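Local coordinates for protein transcriptional repressor of the blcABC operon (Agrobacterium tumefaciens, PDB 3MQ0) that probably binds DNA as an IclR-type helix-turn-helix transcription factor and represses the blcABC operon, its activity being regulated through oligomerization, at residues Asp45-Ala48 / Ala49-Thr52; Asp101-Ser104 / Thr105-His109; Met175-Ser178 / Gln179-Gln182. All coordinates share one frame; numbering follows the deposited sequence.

Contact 1: Asp45-Ala48 / Ala49-Thr52; sequences DLTA and AELT
Where the chain turns from T47 into the short helix 48-52, the backbone closes its first helical turn through L51 N, which donates to T47 O at 3.0 Å, while T52 N bonds to A48 O. T47 is the N-cap, and with E50 it forms a capping box. In one half the hydroxyl T47 OG1 accepts from E50 N at 3.0 Å with an N-H...O angle of 157°; a chi1 of 59° sets OG1 between its own backbone N and carbonyl carbon, facing the helix start. In the other half E50 reaches back: T47 N donates to E50 OE1 at 2.9 Å and 165°, meeting the anti lone pair of that oxygen, the one turned from OE2. The E50 chain, extended beyond CG, runs obliquely past T47, and its CG lies 3.2 Å from T47 OG1. A water also donates to E50 OE1 and to D45 O, joining the carboxylate to the residue before the strand.

The L46 side chain crosses those of E50 and L51 at about a right angle; its CD1 touches L51 CD2 at 3.7 Å, an apolar contact on the buried side. At the far end T52 OG1 donates to A48 O at 2.8 Å from above the carbonyl plane, on the opposite face from T52 N, so two donors grip that oxygen.

L46 pairs through its backbone with L83, and L51 also packs on L66, so the cap contacts both strand 82-85 and helix 59-71 of the winged helix-turn-helix region. E50 OE2 forms a salt bridge with R44. With OE1 held by a backbone N-H and a water and OE2 by a guanidinium, the carboxylate is fixed at both oxygens, which would probably favour its ionised form.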
loop_
_atom_site.group_PDB
_atom_site.type_symbol
_atom_site.label_atom_id
_atom_site.label_comp_id
_atom_site.label_asym_id
_atom_site.label_seq_id
_atom_site.Cartn_x
_atom_site.Cartn_y
_atom_site.Cartn_z
ATOM N N ASP B 45 4.691 -11.837 15.822
ATOM C CA ASP B 45 5.781 -10.907 16.126
ATOM C C ASP B 45 6.890 -11.637 16.867
ATOM O O ASP B 45 6.638 -12.320 17.866
ATOM C CB ASP B 45 5.267 -9.712 16.927
ATOM C CG ASP B 45 3.995 -9.134 16.333
ATOM O OD1 ASP B 45 4.073 -8.527 15.242
ATOM O OD2 ASP B 45 2.914 -9.305 16.942
ATOM N N LEU B 46 8.116 -11.493 16.374
ATOM C CA LEU B 46 9.254 -12.274 16.863
ATOM C C LEU B 46 10.128 -11.502 17.844
ATOM O O LEU B 46 10.242 -10.284 17.763
ATOM C CB LEU B 46 10.114 -12.722 15.674
ATOM C CG LEU B 46 9.335 -13.428 14.562
ATOM C CD1 LEU B 46 10.197 -13.586 13.314
ATOM C CD2 LEU B 46 8.806 -14.765 15.056
ATOM N N THR B 47 10.764 -12.232 18.755
ATOM C CA THR B 47 11.695 -11.652 19.710
ATOM C C THR B 47 13.062 -11.495 19.064
ATOM O O THR B 47 13.324 -12.041 17.991
ATOM C CB THR B 47 11.874 -12.577 20.938
ATOM O OG1 THR B 47 12.369 -13.856 20.502
ATOM C CG2 THR B 47 10.553 -12.770 21.652
ATOM N N ALA B 48 13.947 -10.763 19.726
ATOM C CA ALA B 48 15.301 -10.622 19.212
ATOM C C ALA B 48 15.949 -12.000 19.207
ATOM O O ALA B 48 16.694 -12.338 18.288
ATOM C CB ALA B 48 16.107 -9.645 20.052
ATOM N N ALA B 49 15.652 -12.807 20.225
ATOM C CA ALA B 49 16.248 -14.133 20.305
ATOM C C ALA B 49 15.826 -14.987 19.119
ATOM O O ALA B 49 16.636 -15.705 18.538
ATOM C CB ALA B 49 15.878 -14.808 21.606
ATOM N N GLU B 50 14.551 -14.905 18.752
ATOM C CA GLU B 50 14.057 -15.655 17.606
ATOM C C GLU B 50 14.715 -15.204 16.302
ATOM O O GLU B 50 15.104 -16.031 15.475
ATOM C CB GLU B 50 12.526 -15.573 17.514
ATOM C CG GLU B 50 11.811 -16.366 18.611
ATOM C CD GLU B 50 10.310 -16.122 18.646
ATOM O OE1 GLU B 50 9.895 -14.947 18.559
ATOM O OE2 GLU B 50 9.546 -17.110 18.759
ATOM N N LEU B 51 14.837 -13.895 16.107
ATOM C CA LEU B 51 15.416 -13.385 14.872
ATOM C C LEU B 51 16.894 -13.742 14.778
ATOM O O LEU B 51 17.415 -13.988 13.692
ATOM C CB LEU B 51 15.244 -11.866 14.768
ATOM C CG LEU B 51 13.809 -11.404 14.538
ATOM C CD1 LEU B 51 13.705 -9.896 14.798
ATOM C CD2 LEU B 51 13.400 -11.746 13.112
ATOM N N THR B 52 17.557 -13.764 15.928
ATOM C CA THR B 52 18.988 -14.022 15.989
ATOM C C THR B 52 19.294 -15.396 15.385
ATOM O O THR B 52 20.325 -15.585 14.747
ATOM C CB THR B 52 19.492 -13.894 17.452
ATOM O OG1 THR B 52 19.483 -12.512 17.826
ATOM C CG2 THR B 52 20.894 -14.435 17.615
HETATM O O HOH W 1 7.313 -14.397 19.314
#

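Contact 2: Asp101-Ser104 / Thr105-His109; sequences DIVS and TFNDH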
loop_
_atom_site.group_PDB
_atom_site.type_symbol
_atom_site.label_atom_id
_atom_site.label_comp_id
_atom_site.label_asym_id
_atom_site.label_seq_id
_atom_site.Cartn_x
_atom_site.Cartn_y
_atom_site.Cartn_z
ATOM N N ASP B 101 6.093 4.804 -13.127
ATOM C CA ASP B 101 5.855 5.174 -14.519
ATOM C C ASP B 101 6.001 3.913 -15.357
ATOM O O ASP B 101 7.110 3.508 -15.690
ATOM C CB ASP B 101 6.876 6.216 -14.963
ATOM C CG ASP B 101 6.593 6.774 -16.356
ATOM O OD1 ASP B 101 6.023 6.054 -17.207
ATOM O OD2 ASP B 101 6.949 7.946 -16.601
ATOM N N ILE B 102 4.880 3.288 -15.676
ATOM C CA ILE B 102 4.906 1.994 -16.344
ATOM C C ILE B 102 5.556 2.054 -17.740
ATOM O O ILE B 102 6.265 1.134 -18.147
ATOM C CB ILE B 102 3.495 1.379 -16.404
ATOM C CG1 ILE B 102 3.547 -0.039 -16.948
ATOM C CG2 ILE B 102 2.551 2.249 -17.223
ATOM C CD1 ILE B 102 2.188 -0.675 -17.042
ATOM N N VAL B 103 5.341 3.146 -18.463
ATOM C CA VAL B 103 5.886 3.232 -19.804
ATOM C C VAL B 103 7.413 3.268 -19.785
ATOM O O VAL B 103 8.059 2.592 -20.581
ATOM C CB VAL B 103 5.334 4.459 -20.553
ATOM C CG1 VAL B 103 6.037 4.631 -21.898
ATOM C CG2 VAL B 103 3.826 4.315 -20.728
ATOM N N SER B 104 8.007 4.058 -18.895
ATOM C CA SER B 104 9.469 4.099 -18.844
ATOM C C SER B 104 10.038 2.769 -18.309
ATOM O O SER B 104 11.083 2.318 -18.757
ATOM C CB SER B 104 9.979 5.290 -18.021
ATOM O OG SER B 104 9.530 5.217 -16.681
ATOM N N THR B 105 9.338 2.144 -17.366
ATOM C CA THR B 105 9.734 0.830 -16.858
ATOM C C THR B 105 9.736 -0.208 -17.989
ATOM O O THR B 105 10.680 -0.978 -18.153
ATOM C CB THR B 105 8.776 0.374 -15.732
ATOM O OG1 THR B 105 8.850 1.312 -14.647
ATOM C CG2 THR B 105 9.138 -1.020 -15.228
ATOM N N PHE B 106 8.663 -0.203 -18.765
ATOM C CA PHE B 106 8.524 -1.034 -19.967
ATOM C C PHE B 106 9.692 -0.800 -20.940
ATOM O O PHE B 106 10.359 -1.744 -21.339
ATOM C CB PHE B 106 7.166 -0.703 -20.595
ATOM C CG PHE B 106 6.990 -1.140 -22.034
ATOM C CD1 PHE B 106 6.650 -2.451 -22.346
ATOM C CD2 PHE B 106 7.073 -0.215 -23.061
ATOM C CE1 PHE B 106 6.437 -2.842 -23.676
ATOM C CE2 PHE B 106 6.872 -0.593 -24.388
ATOM C CZ PHE B 106 6.550 -1.913 -24.690
ATOM N N ASN B 107 9.957 0.457 -21.296
ATOM C CA ASN B 107 11.007 0.765 -22.271
ATOM C C ASN B 107 12.345 0.192 -21.838
ATOM O O ASN B 107 13.049 -0.441 -22.629
ATOM C CB ASN B 107 11.169 2.276 -22.472
ATOM C CG ASN B 107 10.004 2.909 -23.210
ATOM O OD1 ASN B 107 9.315 2.257 -23.972
ATOM N ND2 ASN B 107 9.805 4.207 -22.997
ATOM N N ASP B 108 12.695 0.431 -20.577
ATOM C CA ASP B 108 13.968 -0.024 -20.024
ATOM C C ASP B 108 14.081 -1.548 -19.943
ATOM O O ASP B 108 15.152 -2.130 -20.152
ATOM C CB ASP B 108 14.195 0.613 -18.654
ATOM C CG ASP B 108 14.424 2.119 -18.749
ATOM O OD1 ASP B 108 14.619 2.623 -19.881
ATOM O OD2 ASP B 108 14.415 2.798 -17.702
ATOM N N HIS B 109 12.967 -2.189 -19.644
ATOM C CA HIS B 109 12.918 -3.636 -19.611
ATOM C C HIS B 109 13.239 -4.204 -20.990
ATOM O O HIS B 109 13.967 -5.187 -21.109
ATOM C CB HIS B 109 11.529 -4.085 -19.162
ATOM C CG HIS B 109 11.453 -5.519 -18.751
ATOM N ND1 HIS B 109 12.100 -6.014 -17.641
ATOM C CD2 HIS B 109 10.773 -6.567 -19.287
ATOM C CE1 HIS B 109 11.840 -7.303 -17.518
ATOM N NE2 HIS B 109 11.032 -7.660 -18.501
#
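T105 meets D101 across the first turn of helix 102-110 by two bonds to one carbonyl oxygen, one from its side chain and one from its backbone. Among the side-chain hydrogen bonds, T105 OG1 donates to D101 O at 3.0 Å from 46° out of the carbonyl plane. T105 has OG1 opposite its carbonyl carbon and beside its own N (chi1 -61°), which turns the hydroxyl back toward the start of the helix, onto D101 O. S104 OG also donates to D101 O, at 3.1 Å. The carboxylate of D101, the N-cap, takes the remaining bond of this group: its OD1 accepts S104 N at 3.3 Å, with an N-H...O angle of 169°, from above the carboxylate plane. The residue before the helix thus offers both its side chain and its carbonyl to the first turn.

The backbone bonds are those of a regular alpha helix: T105 N to D101 O at 3.1 Å, nearly along the C=O axis, then F106 N to I102 O, N107 N to V103 O at 2.9 Å, and D108 N to S104 O.

Van der Waals contacts are few. V103 and N107 lie side by side and point the same way, with V103 CG1 3.9 Å from N107 ND2. The F106 ring brings its edge, in plane, to V103 O, CD2 being 3.9 Å from that oxygen.

F106 packs on V121 and L123 of strand 120-127 and on I236 of strand 232-241, while T105 and H109 lie against helix 247-267. The second subunit also contacts the helix: its R84 bonds to T105 OG1, and its A79 N and S78 OG bond to D108 OD2, so helix 102-110 bridges its own sheet, the long C-terminal helix and the partner chain.

Contact 3: Met175-Ser178 / Gln179-Gln182; sequences MLFS and QFPQ
F177, the first residue to leave helical backbone angles after helix 170-176, starts a turn in which its side chain meets F180 and P181; no clear direct hydrogen bond joins 175-178 to 179-182.

Q179 comes first, and its contact is made by the backbone. A water accepts from Q179 N at 2.9 Å and donates to L176 O at 3.0 Å, so the carbonyl of the last helical residue is tied to the following loop through solvent. S178 OG stands 2.9 Å from Q179 N. Q179 O comes to the edge of the F177 ring, near its plane.

F180 follows. Its CG lies opposite the backbone N (chi1 -155°), which brings the ring atom CD1 to 4.0 Å from F177 CB. The two rings lie obliquely to each other, with centroids 5.8 Å apart and planes at 57°.

P181 completes the contact: its CD touches F177 CD1 at 4.0 Å, the two side chains crossing at an oblique angle. The same CD lies 3.5 Å above the F180 ring plane, offset toward the rim, so this methylene is shared by both aromatic groups. L176 CB sits 3.8 Å above the F177 ring, over its centre, and thus the F177 ring is met by carbon from the end of the preceding helix as well as by the loop.

L165 of helix 159-165 and P156 also touch F177, and P156 reaches P181 too; F180 instead packs on V189 farther along the loop. The chemistry implies a helix exit in the GAF-type domain where F177, F180 and P181 meet through carbon, while a water bridge supplies a polar link between L176 O and Q179 N.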
loop_
_atom_site.group_PDB
_atom_site.type_symbol
_atom_site.label_atom_id
_atom_site.label_comp_id
_atom_site.label_asym_id
_atom_site.label_seq_id
_atom_site.Cartn_x
_atom_site.Cartn_y
_atom_site.Cartn_z
ATOM N N MET B 175 -21.927 -7.472 -19.610
ATOM C CA MET B 175 -22.191 -6.048 -19.425
ATOM C C MET B 175 -21.428 -5.202 -20.439
ATOM O O MET B 175 -21.926 -4.185 -20.920
ATOM C CB MET B 175 -21.815 -5.616 -18.013
ATOM C CG MET B 175 -22.649 -6.281 -16.953
ATOM S SD MET B 175 -23.338 -5.055 -15.843
ATOM C CE MET B 175 -24.852 -5.878 -15.366
ATOM N N LEU B 176 -20.214 -5.624 -20.758
ATOM C CA LEU B 176 -19.381 -4.879 -21.690
ATOM C C LEU B 176 -19.827 -5.043 -23.126
ATOM O O LEU B 176 -19.716 -4.110 -23.915
ATOM C CB LEU B 176 -17.933 -5.353 -21.599
ATOM C CG LEU B 176 -17.016 -4.601 -20.659
ATOM C CD1 LEU B 176 -15.671 -5.316 -20.605
ATOM C CD2 LEU B 176 -16.871 -3.167 -21.146
ATOM N N PHE B 177 -20.309 -6.236 -23.469
ATOM C CA PHE B 177 -20.479 -6.600 -24.869
ATOM C C PHE B 177 -21.886 -7.038 -25.259
ATOM O O PHE B 177 -22.042 -7.945 -26.070
ATOM C CB PHE B 177 -19.476 -7.689 -25.245
ATOM C CG PHE B 177 -18.047 -7.248 -25.108
ATOM C CD1 PHE B 177 -17.588 -6.137 -25.800
ATOM C CD2 PHE B 177 -17.164 -7.942 -24.303
ATOM C CE1 PHE B 177 -16.269 -5.719 -25.678
ATOM C CE2 PHE B 177 -15.846 -7.539 -24.183
ATOM C CZ PHE B 177 -15.401 -6.423 -24.858
ATOM N N SER B 178 -22.898 -6.389 -24.691
ATOM C CA SER B 178 -24.279 -6.612 -25.104
ATOM C C SER B 178 -24.367 -6.391 -26.615
ATOM O O SER B 178 -24.985 -7.173 -27.338
ATOM C CB SER B 178 -25.222 -5.664 -24.361
ATOM O OG SER B 178 -24.837 -4.312 -24.545
ATOM N N GLN B 179 -23.729 -5.323 -27.080
ATOM C CA GLN B 179 -23.467 -5.135 -28.497
ATOM C C GLN B 179 -22.018 -5.513 -28.764
ATOM O O GLN B 179 -21.094 -4.874 -28.268
ATOM C CB GLN B 179 -23.692 -3.682 -28.897
ATOM C CG GLN B 179 -25.093 -3.170 -28.610
ATOM C CD GLN B 179 -25.230 -1.688 -28.896
ATOM O OE1 GLN B 179 -24.517 -0.863 -28.320
ATOM N NE2 GLN B 179 -26.142 -1.342 -29.800
ATOM N N PHE B 180 -21.821 -6.565 -29.542
ATOM C CA PHE B 180 -20.484 -7.014 -29.863
ATOM C C PHE B 180 -19.874 -6.168 -30.999
ATOM O O PHE B 180 -20.554 -5.865 -31.971
ATOM C CB PHE B 180 -20.531 -8.492 -30.234
ATOM C CG PHE B 180 -19.241 -9.185 -30.014
ATOM C CD1 PHE B 180 -18.879 -9.609 -28.744
ATOM C CD2 PHE B 180 -18.365 -9.386 -31.066
ATOM C CE1 PHE B 180 -17.666 -10.230 -28.526
ATOM C CE2 PHE B 180 -17.155 -10.009 -30.857
ATOM C CZ PHE B 180 -16.802 -10.434 -29.591
ATOM N N PRO B 181 -18.593 -5.774 -30.872
ATOM C CA PRO B 181 -17.979 -4.973 -31.941
ATOM C C PRO B 181 -18.016 -5.669 -33.298
ATOM O O PRO B 181 -17.895 -6.899 -33.366
ATOM C CB PRO B 181 -16.520 -4.799 -31.473
ATOM C CG PRO B 181 -16.309 -5.848 -30.422
ATOM C CD PRO B 181 -17.649 -6.036 -29.769
ATOM N N GLN B 182 -18.179 -4.884 -34.362
ATOM C CA GLN B 182 -18.129 -5.400 -35.724
ATOM C C GLN B 182 -16.710 -5.840 -36.089
ATOM O O GLN B 182 -15.741 -5.227 -35.648
ATOM C CB GLN B 182 -18.606 -4.329 -36.714
ATOM C CG GLN B 182 -20.074 -3.939 -36.576
ATOM C CD GLN B 182 -21.027 -5.051 -36.998
ATOM O OE1 GLN B 182 -20.954 -5.561 -38.118
ATOM N NE2 GLN B 182 -21.924 -5.433 -36.095
HETATM O O HOH W 2 -22.009 -3.416 -25.691
#

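The three contacts are local and lie in series along the chain. Contacts 1 and 2 are both helix starts and partly buried, but stand about 39 Å apart between centres: the first belongs to the DNA-binding-type domain, the second to the GAF-type domain. Contact 3, a helix exit, is a surface contact about 57 Å from contact 1 between centres, on the opposite side of the chain's centre. Its side chains meet through aromatic and apolar carbon, whereas contacts 1 and 2 rest on direct capping bonds; contacts 1 and 3 each include a water bridge. Contacts 2 and 3 both lie in the C-terminal GAF-type region without touching, and of these two, contact 2 alone meets the second subunit.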